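Local structure of SusD superfamily protein (Bacteroides vulgatus ATCC 8482, 3JQ0) at residues A[16-20]-A[175-180]; A[242-248]-A[358-364]; A[338-342]-A[441-445]. The protein is a putative outer-membrane member of the SusD family that probably takes part in binding nutrients, likely glycans, at the cell surface. One frame throughout, in Å; residues are numbered along the deposited sequence. Where two conformers were deposited one is given.

The three contacts differ in burial and chemistry. Interaction 1 is partly buried: residues 175-180, in the loop between helices 149-167 and 182-199, meet helix 9-25 through rings and one histidine bond. Interactions 2 and 3 are buried, with centres about 10 Å from the centre of the molecule against about 18 Å for interaction 1. Interaction 2 pairs two short strands by backbone bonds, while interaction 3 rests on a lysine and a phenylalanine. Interactions 1 and 2 touch, because Arg177 bonds to Met243 and Thr246. Interactions 2 and 3 are joined by salt bridges from Arg363 to Glu441 and Glu445. Interactions 1 and 3 do not meet; their nearest atoms are about 12 Å apart.

Interaction 1. Residues A[16-20]-A[175-180]; sequences NTGLH and LGRHFW. With GOL (glycerol), chain D.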
loop_
_atom_site.group_PDB
_atom_site.type_symbol
_atom_site.label_atom_id
_atom_site.label_comp_id
_atom_site.label_asym_id
_atom_site.label_seq_id
_atom_site.Cartn_x
_atom_site.Cartn_y
_atom_site.Cartn_z
ATOM N N ASN A 16 -14.387 -11.895 -15.103
ATOM C CA ASN A 16 -13.382 -11.927 -14.049
ATOM C C ASN A 16 -12.225 -10.970 -14.348
ATOM O O ASN A 16 -11.708 -10.251 -13.479
ATOM C CB ASN A 16 -12.854 -13.354 -13.851
ATOM C CG ASN A 16 -11.962 -13.478 -12.649
ATOM O OD1 ASN A 16 -12.304 -12.995 -11.549
ATOM N ND2 ASN A 16 -10.829 -14.167 -12.820
ATOM N N THR A 17 -11.804 -10.963 -15.618
ATOM C CA THR A 17 -10.751 -10.080 -16.049
ATOM C C THR A 17 -11.210 -8.618 -15.842
ATOM O O THR A 17 -10.448 -7.764 -15.365
ATOM C CB THR A 17 -10.361 -10.390 -17.515
ATOM O OG1 THR A 17 -9.886 -11.733 -17.542
ATOM C CG2 THR A 17 -9.290 -9.442 -18.026
ATOM N N GLY A 18 -12.473 -8.343 -16.177
ATOM C CA GLY A 18 -13.030 -7.035 -15.961
ATOM C C GLY A 18 -13.073 -6.622 -14.489
ATOM O O GLY A 18 -12.820 -5.432 -14.173
ATOM N N LEU A 19 -13.391 -7.550 -13.591
ATOM C CA LEU A 19 -13.384 -7.237 -12.144
ATOM C C LEU A 19 -11.993 -6.791 -11.729
ATOM O O LEU A 19 -11.811 -5.828 -10.971
ATOM C CB LEU A 19 -13.791 -8.430 -11.309
ATOM C CG LEU A 19 -15.232 -8.869 -11.488
ATOM C CD1 LEU A 19 -15.491 -10.101 -10.584
ATOM C CD2 LEU A 19 -16.218 -7.756 -11.207
ATOM N N HIS A 20 -10.991 -7.521 -12.169
ATOM C CA HIS A 20 -9.609 -7.193 -11.850
ATOM C C HIS A 20 -9.187 -5.845 -12.448
ATOM O O HIS A 20 -8.464 -5.072 -11.814
ATOM C CB HIS A 20 -8.675 -8.344 -12.223
ATOM C CG HIS A 20 -8.766 -9.526 -11.293
ATOM N ND1 HIS A 20 -9.768 -10.483 -11.343
ATOM C CD2 HIS A 20 -7.935 -9.905 -10.280
ATOM C CE1 HIS A 20 -9.503 -11.389 -10.404
ATOM N NE2 HIS A 20 -8.433 -11.047 -9.709
ATOM N N LEU A 175 -4.320 -18.195 -11.956
ATOM C CA LEU A 175 -4.499 -17.151 -12.946
ATOM C C LEU A 175 -3.393 -16.083 -12.855
ATOM O O LEU A 175 -3.537 -14.982 -13.399
ATOM C CB LEU A 175 -5.856 -16.530 -12.803
ATOM C CG LEU A 175 -7.020 -17.483 -13.069
ATOM C CD1 LEU A 175 -8.335 -16.812 -12.837
ATOM C CD2 LEU A 175 -7.006 -18.041 -14.510
ATOM N N GLY A 176 -2.305 -16.439 -12.181
ATOM C CA GLY A 176 -1.154 -15.545 -12.023
ATOM C C GLY A 176 -1.214 -14.696 -10.755
ATOM O O GLY A 176 -2.263 -14.553 -10.127
ATOM N N ARG A 177 -0.067 -14.104 -10.435
ATOM C CA ARG A 177 0.048 -13.268 -9.234
ATOM C C ARG A 177 -0.634 -11.932 -9.400
ATOM O O ARG A 177 -0.778 -11.221 -8.409
ATOM C CB ARG A 177 1.519 -13.082 -8.878
ATOM C CG ARG A 177 2.212 -14.371 -8.519
ATOM C CD ARG A 177 3.748 -14.265 -8.646
ATOM N NE ARG A 177 4.350 -15.589 -8.550
ATOM C CZ ARG A 177 4.758 -16.171 -7.440
ATOM N NH1 ARG A 177 4.783 -15.536 -6.290
ATOM N NH2 ARG A 177 5.249 -17.400 -7.495
ATOM N N HIS A 178 -1.038 -11.584 -10.620
ATOM C CA HIS A 178 -1.799 -10.363 -10.822
ATOM C C HIS A 178 -3.309 -10.585 -10.766
ATOM O O HIS A 178 -4.062 -9.653 -10.970
ATOM C CB HIS A 178 -1.358 -9.726 -12.128
ATOM C CG HIS A 178 -1.633 -10.597 -13.307
ATOM N ND1 HIS A 178 -1.224 -11.911 -13.348
ATOM C CD2 HIS A 178 -2.290 -10.355 -14.452
ATOM C CE1 HIS A 178 -1.627 -12.442 -14.482
ATOM N NE2 HIS A 178 -2.249 -11.511 -15.174
ATOM N N PHE A 179 -3.730 -11.812 -10.436
ATOM C CA PHE A 179 -5.117 -12.138 -10.165
ATOM C C PHE A 179 -5.200 -12.591 -8.716
ATOM O O PHE A 179 -4.247 -13.114 -8.147
ATOM C CB PHE A 179 -5.655 -13.230 -11.121
ATOM C CG PHE A 179 -6.117 -12.677 -12.453
ATOM C CD1 PHE A 179 -5.239 -12.079 -13.357
ATOM C CD2 PHE A 179 -7.449 -12.726 -12.798
ATOM C CE1 PHE A 179 -5.707 -11.579 -14.568
ATOM C CE2 PHE A 179 -7.901 -12.209 -13.997
ATOM C CZ PHE A 179 -7.056 -11.613 -14.857
ATOM N N TRP A 180 -6.381 -12.423 -8.109
ATOM C CA TRP A 180 -6.568 -12.811 -6.735
ATOM C C TRP A 180 -6.364 -14.324 -6.569
ATOM O O TRP A 180 -6.631 -15.098 -7.478
ATOM C CB TRP A 180 -7.950 -12.352 -6.222
ATOM C CG TRP A 180 -8.078 -12.323 -4.727
ATOM C CD1 TRP A 180 -8.468 -13.355 -3.900
ATOM C CD2 TRP A 180 -7.791 -11.207 -3.882
ATOM N NE1 TRP A 180 -8.464 -12.916 -2.603
ATOM C CE2 TRP A 180 -8.040 -11.624 -2.542
ATOM C CE3 TRP A 180 -7.391 -9.893 -4.117
ATOM C CZ2 TRP A 180 -7.851 -10.798 -1.452
ATOM C CZ3 TRP A 180 -7.200 -9.049 -3.020
ATOM C CH2 TRP A 180 -7.446 -9.506 -1.708
HETATM C C1 GOL D . -4.809 -6.475 -12.167
HETATM O O1 GOL D . -3.654 -7.209 -12.104
HETATM C C2 GOL D . -5.132 -6.146 -13.598
HETATM O O2 GOL D . -6.374 -5.539 -13.757
HETATM C C3 GOL D . -5.139 -7.358 -14.520
HETATM O O3 GOL D . -5.396 -8.579 -13.865
#
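The imidazole of His20 has Phe179 CD2 over the centre of one face and the backbone of Trp180 at its edge. The rings meet obliquely, centroids 4.2 Å apart and planes at 33°. The closest atoms are His20 CE1 and Phe179 CD2, at 3.4 Å. At the edge of the Phe179 ring lie Thr17 OG1 and Asn16 ND2. Thr17 OG1 is hydrogen-bonded to Thr13 O and meets the ring as a packing contact.

Both ring nitrogens of His20 are used. His20 CG stands anti to the carbonyl carbon (chi1 -74°), which lets ND1 reach back to Asn16 O. Trp180 N donates to His20 NE2 at 2.9 Å, in a nearly straight bond (171°). His20 ND1 donates to Asn16 O, one turn earlier, also at 2.9 Å. That oxygen takes the His20 backbone N-H too, from the other face of its carbonyl plane. The two bonds fix the rotation of the ring and are consistent with the proton on ND1 and a lone pair on NE2. Asn16 ND2 lies 3.6 Å from Leu175 CD1, but its polar partner is Glu106 on helix 97-122.

A glycerol, probably from the crystallisation liquor, bridges the same two segments. Its O1 bonds to His178 O at 2.7 Å, and its O2 bonds weakly to His20 O. The loop has a type I beta turn from Gly176 to Phe179. The contact thus ties helix 9-25 to the loop leading into helix 182-199, within the helical, probably TPR-like, part of a SusD-family protein.

Interaction 2. Residues A[242-248]-A[358-364]; sequences EMIFTIH and DFPIYRY
Glu242 CG stands anti to the backbone N (chi1 -174°) and the chain bends at chi2. Arg363 folds at chi3 (-76°), and the two side chains cross obliquely, which brings Glu242 OE2 to Arg363 NH1. The residues belong to a two-stranded antiparallel ribbon, 243-247 with 359-363, broken by classic beta bulges. Helix 182-199 packs against Ile244 and Tyr362, and helix 229-233 against Met243 and Arg363.

At one bulge Tyr362 O takes the N-H groups of both Ile244 and Phe245. At the other, Phe245 O takes those of Ile361 and Tyr362, each at 3.0 Å. Both strands turn a corner here. Beyond the bulges, Ile247 and Phe359 form a regular hydrogen-bonded pair.

Side chains pack on both faces. Phe245 CD2 lies 3.7 Å from Ile361 CB, the two side chains running side by side. Ile247 CG1 touches Ile361 CG1, also at 3.7 Å. On the face of Met243, Thr246 and Pro360, the selenomethionine puts its CE 3.8 Å from Pro360 CG.

A water bridges Thr246 OG1 and Asp358 OD2, donating to the carboxylate. Asp358 OD1 has a salt bridge to Lys238. Glu242 also pairs with Arg392, and Arg363 also with Glu441 and Glu445. In the salt bridge between the strands, Arg363 NH1 is 2.9 Å from Glu242 OE2. The oxygen lies in the guanidinium plane, but the nitrogen sits 46° out of the carboxylate plane.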
loop_
_atom_site.group_PDB
_atom_site.type_symbol
_atom_site.label_atom_id
_atom_site.label_comp_id
_atom_site.label_asym_id
_atom_site.label_seq_id
_atom_site.Cartn_x
_atom_site.Cartn_y
_atom_site.Cartn_z
ATOM N N GLU A 242 8.256 -12.659 -4.847
ATOM C CA GLU A 242 7.817 -11.850 -3.746
ATOM C C GLU A 242 6.370 -11.423 -3.885
ATOM O O GLU A 242 5.725 -11.056 -2.890
ATOM C CB GLU A 242 8.742 -10.682 -3.565
ATOM C CG GLU A 242 8.386 -9.894 -2.298
ATOM C CD GLU A 242 9.466 -9.237 -1.570
ATOM O OE1 GLU A 242 10.621 -9.536 -1.918
ATOM O OE2 GLU A 242 9.148 -8.489 -0.615
HETATM N N MSE A 243 5.841 -11.410 -5.091
HETATM C CA MSE A 243 4.490 -10.958 -5.319
HETATM C C MSE A 243 3.447 -11.990 -4.950
HETATM O O MSE A 243 3.427 -13.101 -5.473
HETATM C CB MSE A 243 4.311 -10.567 -6.781
HETATM C CG MSE A 243 5.265 -9.481 -7.251
HETATM SE SE MSE A 243 5.044 -7.842 -6.237
HETATM C CE MSE A 243 6.563 -6.935 -6.853
ATOM N N ILE A 244 2.602 -11.639 -3.990
ATOM C CA ILE A 244 1.431 -12.422 -3.632
ATOM C C ILE A 244 0.235 -11.935 -4.459
ATOM O O ILE A 244 -0.438 -12.754 -5.097
ATOM C CB ILE A 244 1.138 -12.331 -2.103
ATOM C CG1 ILE A 244 2.306 -12.905 -1.281
ATOM C CG2 ILE A 244 -0.200 -13.014 -1.792
ATOM C CD1 ILE A 244 2.314 -12.343 0.134
ATOM N N PHE A 245 0.014 -10.609 -4.457
ATOM C CA PHE A 245 -1.011 -10.013 -5.319
ATOM C C PHE A 245 -0.453 -8.692 -5.780
ATOM O O PHE A 245 -0.019 -7.868 -4.975
ATOM C CB PHE A 245 -2.344 -9.840 -4.602
ATOM C CG PHE A 245 -3.409 -9.200 -5.459
ATOM C CD1 PHE A 245 -3.698 -9.700 -6.748
ATOM C CD2 PHE A 245 -4.139 -8.114 -5.029
ATOM C CE1 PHE A 245 -4.645 -9.103 -7.549
ATOM C CE2 PHE A 245 -5.088 -7.533 -5.828
ATOM C CZ PHE A 245 -5.359 -8.022 -7.073
ATOM N N THR A 246 -0.382 -8.527 -7.089
ATOM C CA THR A 246 0.194 -7.341 -7.705
ATOM C C THR A 246 -0.709 -6.861 -8.839
ATOM O O THR A 246 -1.252 -7.677 -9.578
ATOM C CB THR A 246 1.643 -7.672 -8.186
ATOM O OG1 THR A 246 2.247 -6.474 -8.650
ATOM C CG2 THR A 246 1.701 -8.779 -9.252
ATOM N N ILE A 247 -0.879 -5.552 -8.927
ATOM C CA ILE A 247 -1.711 -4.950 -9.966
ATOM C C ILE A 247 -0.894 -4.853 -11.252
ATOM O O ILE A 247 0.135 -4.175 -11.296
ATOM C CB ILE A 247 -2.201 -3.554 -9.588
ATOM C CG1 ILE A 247 -3.005 -3.548 -8.314
ATOM C CG2 ILE A 247 -2.972 -2.898 -10.726
ATOM C CD1 ILE A 247 -4.210 -4.332 -8.306
ATOM N N HIS A 248 -1.327 -5.559 -12.299
ATOM C CA HIS A 248 -0.671 -5.506 -13.601
ATOM C C HIS A 248 -0.962 -4.212 -14.332
ATOM O O HIS A 248 -2.100 -3.925 -14.621
ATOM C CB HIS A 248 -1.107 -6.675 -14.470
ATOM C CG HIS A 248 -0.518 -6.607 -15.859
ATOM N ND1 HIS A 248 0.816 -6.824 -16.145
ATOM C CD2 HIS A 248 -1.057 -6.138 -16.992
ATOM C CE1 HIS A 248 1.014 -6.665 -17.439
ATOM N NE2 HIS A 248 -0.086 -6.192 -17.964
ATOM N N ASP A 358 4.208 -2.669 -12.491
ATOM C CA ASP A 358 3.128 -3.216 -11.698
ATOM C C ASP A 358 3.098 -2.557 -10.318
ATOM O O ASP A 358 4.125 -2.086 -9.841
ATOM C CB ASP A 358 3.299 -4.740 -11.500
ATOM C CG ASP A 358 3.034 -5.554 -12.758
ATOM O OD1 ASP A 358 2.598 -4.985 -13.790
ATOM O OD2 ASP A 358 3.265 -6.786 -12.655
ATOM N N PHE A 359 1.934 -2.485 -9.691
ATOM C CA PHE A 359 1.796 -1.904 -8.367
ATOM C C PHE A 359 1.509 -2.991 -7.353
ATOM O O PHE A 359 0.433 -3.584 -7.357
ATOM C CB PHE A 359 0.695 -0.865 -8.299
ATOM C CG PHE A 359 0.580 -0.210 -6.964
ATOM C CD1 PHE A 359 1.677 0.445 -6.420
ATOM C CD2 PHE A 359 -0.563 -0.271 -6.221
ATOM C CE1 PHE A 359 1.603 1.074 -5.215
ATOM C CE2 PHE A 359 -0.631 0.377 -4.985
ATOM C CZ PHE A 359 0.470 1.040 -4.481
ATOM N N PRO A 360 2.485 -3.345 -6.498
ATOM C CA PRO A 360 2.242 -4.440 -5.535
ATOM C C PRO A 360 1.166 -4.067 -4.527
ATOM O O PRO A 360 1.140 -2.944 -4.040
ATOM C CB PRO A 360 3.602 -4.597 -4.835
ATOM C CG PRO A 360 4.612 -3.931 -5.727
ATOM C CD PRO A 360 3.852 -2.799 -6.380
ATOM N N ILE A 361 0.320 -5.034 -4.207
ATOM C CA ILE A 361 -0.679 -4.941 -3.127
ATOM C C ILE A 361 -0.189 -5.715 -1.925
ATOM O O ILE A 361 -0.114 -5.201 -0.797
ATOM C CB ILE A 361 -2.084 -5.373 -3.593
ATOM C CG1 ILE A 361 -2.599 -4.471 -4.725
ATOM C CG2 ILE A 361 -3.048 -5.440 -2.419
ATOM C CD1 ILE A 361 -2.849 -3.053 -4.330
ATOM N N TYR A 362 0.109 -6.995 -2.140
ATOM C CA TYR A 362 0.674 -7.864 -1.092
ATOM C C TYR A 362 1.977 -8.473 -1.554
ATOM O O TYR A 362 1.976 -9.211 -2.562
ATOM C CB TYR A 362 -0.290 -8.968 -0.683
ATOM C CG TYR A 362 -1.570 -8.528 -0.011
ATOM C CD1 TYR A 362 -1.551 -7.620 1.057
ATOM C CD2 TYR A 362 -2.784 -9.038 -0.403
ATOM C CE1 TYR A 362 -2.706 -7.291 1.733
ATOM C CE2 TYR A 362 -3.961 -8.701 0.275
ATOM C CZ TYR A 362 -3.918 -7.809 1.343
ATOM O OH TYR A 362 -5.104 -7.526 1.995
ATOM N N ARG A 363 3.041 -8.202 -0.800
ATOM C CA ARG A 363 4.383 -8.734 -1.010
ATOM C C ARG A 363 4.791 -9.649 0.104
ATOM O O ARG A 363 4.319 -9.471 1.251
ATOM C CB ARG A 363 5.459 -7.499 -1.018
ATOM C CG ARG A 363 5.389 -6.640 -2.199
ATOM C CD ARG A 363 6.575 -5.893 -2.428
ATOM N NE ARG A 363 6.838 -4.737 -1.590
ATOM C CZ ARG A 363 7.852 -4.627 -0.753
ATOM N NH1 ARG A 363 8.620 -5.636 -0.383
ATOM N NH2 ARG A 363 8.101 -3.429 -0.251
ATOM N N TYR A 364 5.738 -10.556 -0.138
ATOM C CA TYR A 364 6.163 -11.448 0.915
ATOM C C TYR A 364 6.771 -10.696 2.132
ATOM O O TYR A 364 6.563 -11.131 3.262
ATOM C CB TYR A 364 7.103 -12.521 0.400
ATOM C CG TYR A 364 7.348 -13.618 1.397
ATOM C CD1 TYR A 364 6.335 -14.470 1.765
ATOM C CD2 TYR A 364 8.583 -13.825 1.985
ATOM C CE1 TYR A 364 6.547 -15.479 2.685
ATOM C CE2 TYR A 364 8.808 -14.841 2.886
ATOM C CZ TYR A 364 7.789 -15.670 3.238
ATOM O OH TYR A 364 7.946 -16.683 4.150
HETATM O O HOH W 1 4.684 -7.643 -10.442
#

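Interaction 3. Residues A[338-342]-A[441-445]; sequences ITYKF and EFMFE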
loop_
_atom_site.group_PDB
_atom_site.type_symbol
_atom_site.label_atom_id
_atom_site.label_comp_id
_atom_site.label_asym_id
_atom_site.label_seq_id
_atom_site.Cartn_x
_atom_site.Cartn_y
_atom_site.Cartn_z
ATOM N N ILE A 338 13.292 13.261 -4.326
ATOM C CA ILE A 338 12.314 12.870 -5.338
ATOM C C ILE A 338 11.946 11.397 -5.126
ATOM O O ILE A 338 12.745 10.565 -4.682
ATOM C CB ILE A 338 12.766 13.133 -6.793
ATOM C CG1 ILE A 338 14.008 12.323 -7.131
ATOM C CG2 ILE A 338 12.989 14.612 -7.025
ATOM C CD1 ILE A 338 14.359 12.281 -8.647
ATOM N N THR A 339 10.681 11.123 -5.417
ATOM C CA THR A 339 10.127 9.769 -5.389
ATOM C C THR A 339 10.851 8.884 -6.381
ATOM O O THR A 339 10.940 9.217 -7.555
ATOM C CB THR A 339 8.650 9.839 -5.773
ATOM O OG1 THR A 339 7.986 10.803 -4.980
ATOM C CG2 THR A 339 7.988 8.476 -5.678
ATOM N N TYR A 340 11.355 7.727 -5.932
ATOM C CA TYR A 340 12.303 6.980 -6.778
ATOM C C TYR A 340 12.018 5.476 -6.854
ATOM O O TYR A 340 12.638 4.822 -7.662
ATOM C CB TYR A 340 13.743 7.235 -6.279
ATOM C CG TYR A 340 14.802 7.305 -7.362
ATOM C CD1 TYR A 340 14.745 8.259 -8.361
ATOM C CD2 TYR A 340 15.910 6.475 -7.291
ATOM C CE1 TYR A 340 15.757 8.339 -9.304
ATOM C CE2 TYR A 340 16.927 6.580 -8.219
ATOM C CZ TYR A 340 16.840 7.512 -9.203
ATOM O OH TYR A 340 17.881 7.622 -10.137
ATOM N N LYS A 341 11.063 4.946 -6.090
ATOM C CA LYS A 341 10.910 3.492 -6.036
ATOM C C LYS A 341 10.512 2.856 -7.353
ATOM O O LYS A 341 10.956 1.789 -7.695
ATOM C CB LYS A 341 9.871 3.134 -4.968
ATOM C CG LYS A 341 9.544 1.635 -4.908
ATOM C CD LYS A 341 8.660 1.294 -3.699
ATOM C CE LYS A 341 9.477 1.121 -2.417
ATOM N NZ LYS A 341 8.596 0.889 -1.226
ATOM N N PHE A 342 9.545 3.482 -8.041
ATOM C CA PHE A 342 9.010 2.961 -9.296
ATOM C C PHE A 342 9.686 3.690 -10.450
ATOM O O PHE A 342 9.495 4.887 -10.668
ATOM C CB PHE A 342 7.488 3.037 -9.313
ATOM C CG PHE A 342 6.856 2.212 -8.205
ATOM C CD1 PHE A 342 6.741 0.850 -8.319
ATOM C CD2 PHE A 342 6.405 2.798 -7.028
ATOM C CE1 PHE A 342 6.171 0.084 -7.333
ATOM C CE2 PHE A 342 5.839 2.021 -6.034
ATOM C CZ PHE A 342 5.725 0.668 -6.193
ATOM N N GLU A 441 10.228 -0.161 4.422
ATOM C CA GLU A 441 9.998 -1.175 3.421
ATOM C C GLU A 441 8.946 -0.704 2.384
ATOM O O GLU A 441 9.025 -1.143 1.229
ATOM C CB GLU A 441 9.521 -2.454 4.134
ATOM C CG GLU A 441 9.373 -3.663 3.247
ATOM C CD GLU A 441 10.661 -4.201 2.604
ATOM O OE1 GLU A 441 11.741 -3.959 3.186
ATOM O OE2 GLU A 441 10.533 -4.926 1.562
ATOM N N PHE A 442 7.960 0.107 2.777
ATOM C CA PHE A 442 6.733 0.274 2.019
ATOM C C PHE A 442 6.432 1.691 1.564
ATOM O O PHE A 442 5.290 2.003 1.237
ATOM C CB PHE A 442 5.513 -0.298 2.784
ATOM C CG PHE A 442 5.591 -1.803 2.956
ATOM C CD1 PHE A 442 5.485 -2.636 1.846
ATOM C CD2 PHE A 442 5.784 -2.374 4.201
ATOM C CE1 PHE A 442 5.563 -4.031 1.987
ATOM C CE2 PHE A 442 5.861 -3.735 4.330
ATOM C CZ PHE A 442 5.824 -4.555 3.234
HETATM N N MSE A 443 7.443 2.565 1.437
HETATM C CA MSE A 443 7.149 3.883 0.896
HETATM C C MSE A 443 6.469 3.788 -0.435
HETATM O O MSE A 443 6.880 2.983 -1.303
HETATM C CB MSE A 443 8.438 4.730 0.748
HETATM C CG MSE A 443 9.192 4.983 2.005
HETATM SE SE MSE A 443 10.584 6.296 1.784
HETATM C CE MSE A 443 9.405 7.852 1.804
ATOM N N PHE A 444 5.436 4.621 -0.658
ATOM C CA PHE A 444 4.696 4.669 -1.925
ATOM C C PHE A 444 3.843 3.420 -2.202
ATOM O O PHE A 444 3.298 3.292 -3.270
ATOM C CB PHE A 444 5.601 5.005 -3.145
ATOM C CG PHE A 444 6.615 6.056 -2.833
ATOM C CD1 PHE A 444 6.232 7.345 -2.477
ATOM C CD2 PHE A 444 7.970 5.771 -2.796
ATOM C CE1 PHE A 444 7.110 8.298 -2.101
ATOM C CE2 PHE A 444 8.894 6.745 -2.424
ATOM C CZ PHE A 444 8.449 8.014 -2.072
ATOM N N GLU A 445 3.673 2.548 -1.205
ATOM C CA GLU A 445 2.890 1.344 -1.336
ATOM C C GLU A 445 1.611 1.358 -0.519
ATOM O O GLU A 445 0.885 0.375 -0.506
ATOM C CB GLU A 445 3.719 0.086 -1.074
ATOM C CG GLU A 445 4.789 -0.169 -2.139
ATOM C CD GLU A 445 5.643 -1.361 -1.782
ATOM O OE1 GLU A 445 5.133 -2.490 -2.020
ATOM O OE2 GLU A 445 6.807 -1.181 -1.353
HETATM O O HOH W 2 10.464 1.850 0.763
#
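Charge and hydrogen bonds centre on Lys341. Its NZ donates to Met443 O at 2.7 Å, on a lone pair in the carbonyl plane. A salt bridge joins Lys341 NZ to Glu445 OE2, also at 2.7 Å, on the anti lone pair of that oxygen. A longer bond runs from Lys341 NZ to Glu441 O, at 3.2 Å, from above the carbonyl plane. A water accepts from both NZ and Met443 N. The side chain starts out extended, CG anti to the backbone N (chi1 175°), and bends at chi3 (-83°) to bring NZ to this group of acceptors.

The apolar contacts centre on Phe444. Thr339 CG2 makes a CH-pi contact, 3.6 Å from the ring centroid and only 7° off the normal. Met443 CB lies over the opposite face, offset toward the rim. Lys341 CB comes within 3.9 Å of Phe444 CD2. Phe342 slides past Phe444 and turns its ring edge to Glu445 CG and Phe444 O. That buried oxygen has no hydrogen-bond partner in the model.

A methionine in place of Lys341 would probably leave Met443 O and Glu445 OE2 without this donor and weaken the hold on the turn. That turn is a type II beta turn, Phe442 to Glu445, directly after helix 430-441. The buried lysine charge is probably balanced by Glu445, which Arg363 shares, with Met443 O of the turn and, more loosely, Glu441 O at the helix end also holding the ammonium.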